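Local coordinates for hypothetical membrane spanning protein (Thermus thermophilus, PDB 2VPZ) that probably forms the integral membrane, quinone-binding subunit of polysulfide reductase, a molybdopterin and iron-sulfur enzyme of polysulfide respiration, at residues G30-L34 with A160-A164; E45-Y49 with L167-W171. All coordinates share one frame. Residue numbers count along the deposited sequence, not the author numbering.

In the fold
Following the chain from the N terminus, helix 16-41 supplies residues 30-34 of contact 1, and the end of a turn plus the start of helix 46-65 give residues 45-49 of contact 2. More than a hundred residues later helix 148-166 returns with 160-164, which closes contact 1, and the loop behind it, 167-171, closes contact 2. The segments therefore alternate and the two closures cross, so a helical hairpin meets helix 148-166 together with its C-terminal loop. The centres lie about 9 Å apart, and the contacts touch directly: Ala-164 CB is 3.3 Å from Tyr-49 OH, and Leu-34 CD1 is 3.9 Å from Trp-171 CZ3. Contact 1 is buried; contact 2 lies farther from the chain's centre.

Contact 1 of 2, residues G30-L34 with A160-A164; sequences GVALL and ALGLA
Both segments are alpha-helical and continue in both directions, with Leu-34 N to Gly-30 O at 3.2 Å and Ala-164 N to Ala-160 O at 3.0 Å. Their local axes approach to 9.5 Å, with N-to-C directions 64° apart. The tightest backbone point pairs Gly-30 with Ala-160, CA to CA 5.1 Å. Here Ala-160 points its methyl at the other helix, and its CB rests 3.3 Å from Gly-30 C and 3.6 Å from Val-31 N. An ideal CB on Gly-30 would fall 2.9 Å from Ala-160 CB, a clash, so the missing side chain is what lets the backbones come this close. Such small-residue packing, glycine against alanine, is a familiar device of transmembrane helix pairs; this one joins helices 16-41 and 148-166, both predicted to span the membrane. Val-31, chi1 t, lies to one side, its CG2 3.8 Å from Ala-160 CB and 4.2 Å from Leu-163 CD1. One turn on, Leu-34 (m, t) points across: its CD1 is 4.0 Å from both Leu-161 CD2 and Ala-164 CB. No hydrogen bond crosses the interface. Beyond it, Val-31 also touches Ala-53 and Leu-56 of helix 46-65, while Leu-161 packs on Leu-179 of helix 175-189.

Contact 2 of 2, residues E45-Y49 with L167-W171; sequences EARRY and LKSPW
Two hydrogen bonds join the segments: Trp-171 NE1 donates to Glu-45 OE2 (3.0 Å, N-H...O angle 154°), and Tyr-49 OH pairs with Ser-169 OG at 2.6 Å. The other carboxylate oxygen, Glu-45 OE1, forms a salt bridge with Arg-48 NH1 at 2.8 Å, so the acid is held from both oxygens; Arg-48 NH2 also hydrogen-bonds to Tyr-52 OH. The backbones stay apart, Glu-45 CA to Ser-169 CA 8.8 Å, and side chains span the gap. Glu-45 leads into helix 46-65, which begins with the residues that follow it, whereas 167-171 has no regular structure. Lys-168, at phi/psi 61/22, is the C-prime residue of a Schellman motif ending helix 148-166, with Ser-169 N returning to Ala-164 O. The chain leaves that turn extended at Ser-169 (psi 125°). Trp-171 (chi1 p) brings its indole to the tyrosine (chi1 m): CZ2 is 3.8 Å from Tyr-49 CE1, ring planes oblique at 59°. At the margin, Leu-167 CB lies 4.0 Å from Arg-48 NH2.

Contact 1 of 2, residues G30-L34 with A160-A164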
# COMPACT_ATOMS: atom_id res chain seq x y z
N GLY C 30 35.80 34.55 2.62
CA GLY C 30 36.65 34.83 1.47
C GLY C 30 37.66 35.95 1.70
O GLY C 30 38.73 35.96 1.08
N VAL C 31 37.38 36.92 2.56
CA VAL C 31 38.40 37.96 2.82
C VAL C 31 39.45 37.36 3.80
O VAL C 31 40.65 37.68 3.71
CB VAL C 31 37.77 39.33 3.32
CG1 VAL C 31 38.84 40.24 3.96
CG2 VAL C 31 37.13 40.07 2.10
N ALA C 32 39.03 36.46 4.68
CA ALA C 32 39.95 35.77 5.58
C ALA C 32 40.87 34.82 4.74
O ALA C 32 41.98 34.51 5.15
CB ALA C 32 39.18 34.94 6.66
N LEU C 33 40.40 34.37 3.57
CA LEU C 33 41.23 33.50 2.70
C LEU C 33 42.30 34.40 2.02
O LEU C 33 43.48 34.01 1.93
CB LEU C 33 40.40 32.74 1.61
CG LEU C 33 41.22 31.83 0.65
CD1 LEU C 33 41.71 30.57 1.38
CD2 LEU C 33 40.40 31.42 -0.59
N LEU C 34 41.89 35.58 1.56
CA LEU C 34 42.78 36.56 0.96
C LEU C 34 43.88 36.97 1.96
O LEU C 34 45.07 36.96 1.62
CB LEU C 34 42.01 37.80 0.49
CG LEU C 34 41.07 37.55 -0.71
CD1 LEU C 34 40.78 38.88 -1.43
CD2 LEU C 34 41.71 36.52 -1.68
N ALA C 160 34.55 38.42 -2.08
CA ALA C 160 35.82 38.90 -1.53
C ALA C 160 36.72 39.61 -2.58
O ALA C 160 37.23 40.72 -2.33
CB ALA C 160 36.61 37.75 -0.85
N LEU C 161 36.90 38.99 -3.74
CA LEU C 161 37.73 39.54 -4.83
C LEU C 161 37.11 40.81 -5.47
O LEU C 161 37.84 41.71 -5.94
CB LEU C 161 38.03 38.45 -5.90
CG LEU C 161 38.97 37.28 -5.49
CD1 LEU C 161 38.91 36.12 -6.52
CD2 LEU C 161 40.41 37.79 -5.31
N GLY C 162 35.78 40.87 -5.49
CA GLY C 162 35.06 42.02 -6.00
C GLY C 162 35.30 43.23 -5.11
O GLY C 162 35.41 44.37 -5.60
N LEU C 163 35.39 42.99 -3.80
CA LEU C 163 35.65 44.01 -2.75
C LEU C 163 37.14 44.49 -2.86
O LEU C 163 37.42 45.70 -2.90
CB LEU C 163 35.35 43.44 -1.34
CG LEU C 163 35.15 44.30 -0.08
CD1 LEU C 163 36.26 44.04 0.94
CD2 LEU C 163 35.09 45.80 -0.44
N ALA C 164 38.05 43.52 -2.94
CA ALA C 164 39.50 43.75 -3.09
C ALA C 164 39.79 44.65 -4.30
O ALA C 164 40.67 45.53 -4.22
CB ALA C 164 40.26 42.40 -3.24

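Contact 2 of 2, residues E45-Y49 with L167-W171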
# COMPACT_ATOMS: atom_id res chain seq x y z
N GLU C 45 50.41 43.94 1.96
CA GLU C 45 48.97 44.16 2.15
C GLU C 45 48.31 43.14 3.10
O GLU C 45 47.12 43.22 3.40
CB GLU C 45 48.21 44.05 0.82
CG GLU C 45 48.71 44.85 -0.35
CD GLU C 45 47.56 45.38 -1.19
OE1 GLU C 45 46.75 46.15 -0.61
OE2 GLU C 45 47.45 45.02 -2.38
N ALA C 46 49.09 42.16 3.54
CA ALA C 46 48.55 41.12 4.40
C ALA C 46 47.98 41.63 5.73
O ALA C 46 47.10 41.01 6.32
CB ALA C 46 49.64 40.05 4.68
N ARG C 47 48.45 42.78 6.17
CA ARG C 47 48.05 43.36 7.44
C ARG C 47 46.66 43.99 7.56
O ARG C 47 45.95 43.80 8.56
CB ARG C 47 49.12 44.34 7.91
CG ARG C 47 50.32 43.69 8.60
CD ARG C 47 50.03 43.57 10.09
NE ARG C 47 49.72 44.86 10.71
CZ ARG C 47 49.68 45.08 12.01
NH1 ARG C 47 49.94 44.08 12.84
NH2 ARG C 47 49.38 46.29 12.51
N ARG C 48 46.30 44.75 6.55
CA ARG C 48 45.01 45.40 6.52
C ARG C 48 43.94 44.43 6.00
O ARG C 48 42.76 44.59 6.30
CB ARG C 48 45.04 46.68 5.67
CG ARG C 48 45.23 46.41 4.20
CD ARG C 48 45.49 47.69 3.45
NE ARG C 48 44.28 48.24 2.84
CZ ARG C 48 44.10 48.33 1.53
NH1 ARG C 48 45.05 47.91 0.72
NH2 ARG C 48 42.97 48.84 1.05
N TYR C 49 44.31 43.42 5.22
CA TYR C 49 43.29 42.46 4.79
C TYR C 49 42.88 41.63 6.02
O TYR C 49 41.74 41.18 6.14
CB TYR C 49 43.74 41.57 3.62
CG TYR C 49 43.38 42.18 2.28
CD1 TYR C 49 44.26 43.07 1.64
CD2 TYR C 49 42.14 41.95 1.69
CE1 TYR C 49 43.91 43.71 0.45
CE2 TYR C 49 41.76 42.59 0.51
CZ TYR C 49 42.65 43.47 -0.11
OH TYR C 49 42.30 44.10 -1.29
N LEU C 167 38.78 48.36 -3.70
CA LEU C 167 39.84 48.92 -2.85
C LEU C 167 41.17 49.07 -3.68
O LEU C 167 42.25 49.35 -3.14
CB LEU C 167 40.05 48.04 -1.58
CG LEU C 167 38.80 47.73 -0.72
CD1 LEU C 167 39.18 47.04 0.60
CD2 LEU C 167 38.00 49.02 -0.43
N LYS C 168 41.05 48.87 -5.00
CA LYS C 168 42.14 48.99 -5.98
C LYS C 168 43.38 48.06 -5.88
O LYS C 168 44.46 48.40 -6.38
CB LYS C 168 42.57 50.47 -6.12
CG LYS C 168 41.51 51.45 -6.71
CD LYS C 168 41.11 51.17 -8.18
CE LYS C 168 39.87 51.98 -8.60
NZ LYS C 168 39.06 51.32 -9.68
N SER C 169 43.25 46.90 -5.22
CA SER C 169 44.36 45.94 -5.16
C SER C 169 44.49 45.42 -6.63
O SER C 169 43.50 44.94 -7.21
CB SER C 169 44.09 44.80 -4.16
OG SER C 169 43.95 45.29 -2.84
N PRO C 170 45.71 45.53 -7.25
CA PRO C 170 46.04 45.08 -8.63
C PRO C 170 45.84 43.57 -9.03
O PRO C 170 45.44 43.27 -10.18
CB PRO C 170 47.48 45.58 -8.86
CG PRO C 170 47.82 46.46 -7.64
CD PRO C 170 46.94 45.91 -6.54
N TRP C 171 46.15 42.68 -8.09
CA TRP C 171 46.02 41.19 -8.16
C TRP C 171 44.58 40.83 -7.65
O TRP C 171 44.34 40.87 -6.51
CB TRP C 171 46.98 40.53 -7.18
CG TRP C 171 46.80 41.12 -5.75
CD1 TRP C 171 47.56 42.09 -5.17
CD2 TRP C 171 45.72 40.84 -4.79
NE1 TRP C 171 47.03 42.44 -3.95
CE2 TRP C 171 45.91 41.70 -3.69
CE3 TRP C 171 44.61 39.96 -4.77
CZ2 TRP C 171 45.02 41.70 -2.58
CZ3 TRP C 171 43.72 39.97 -3.69
CH2 TRP C 171 43.94 40.84 -2.60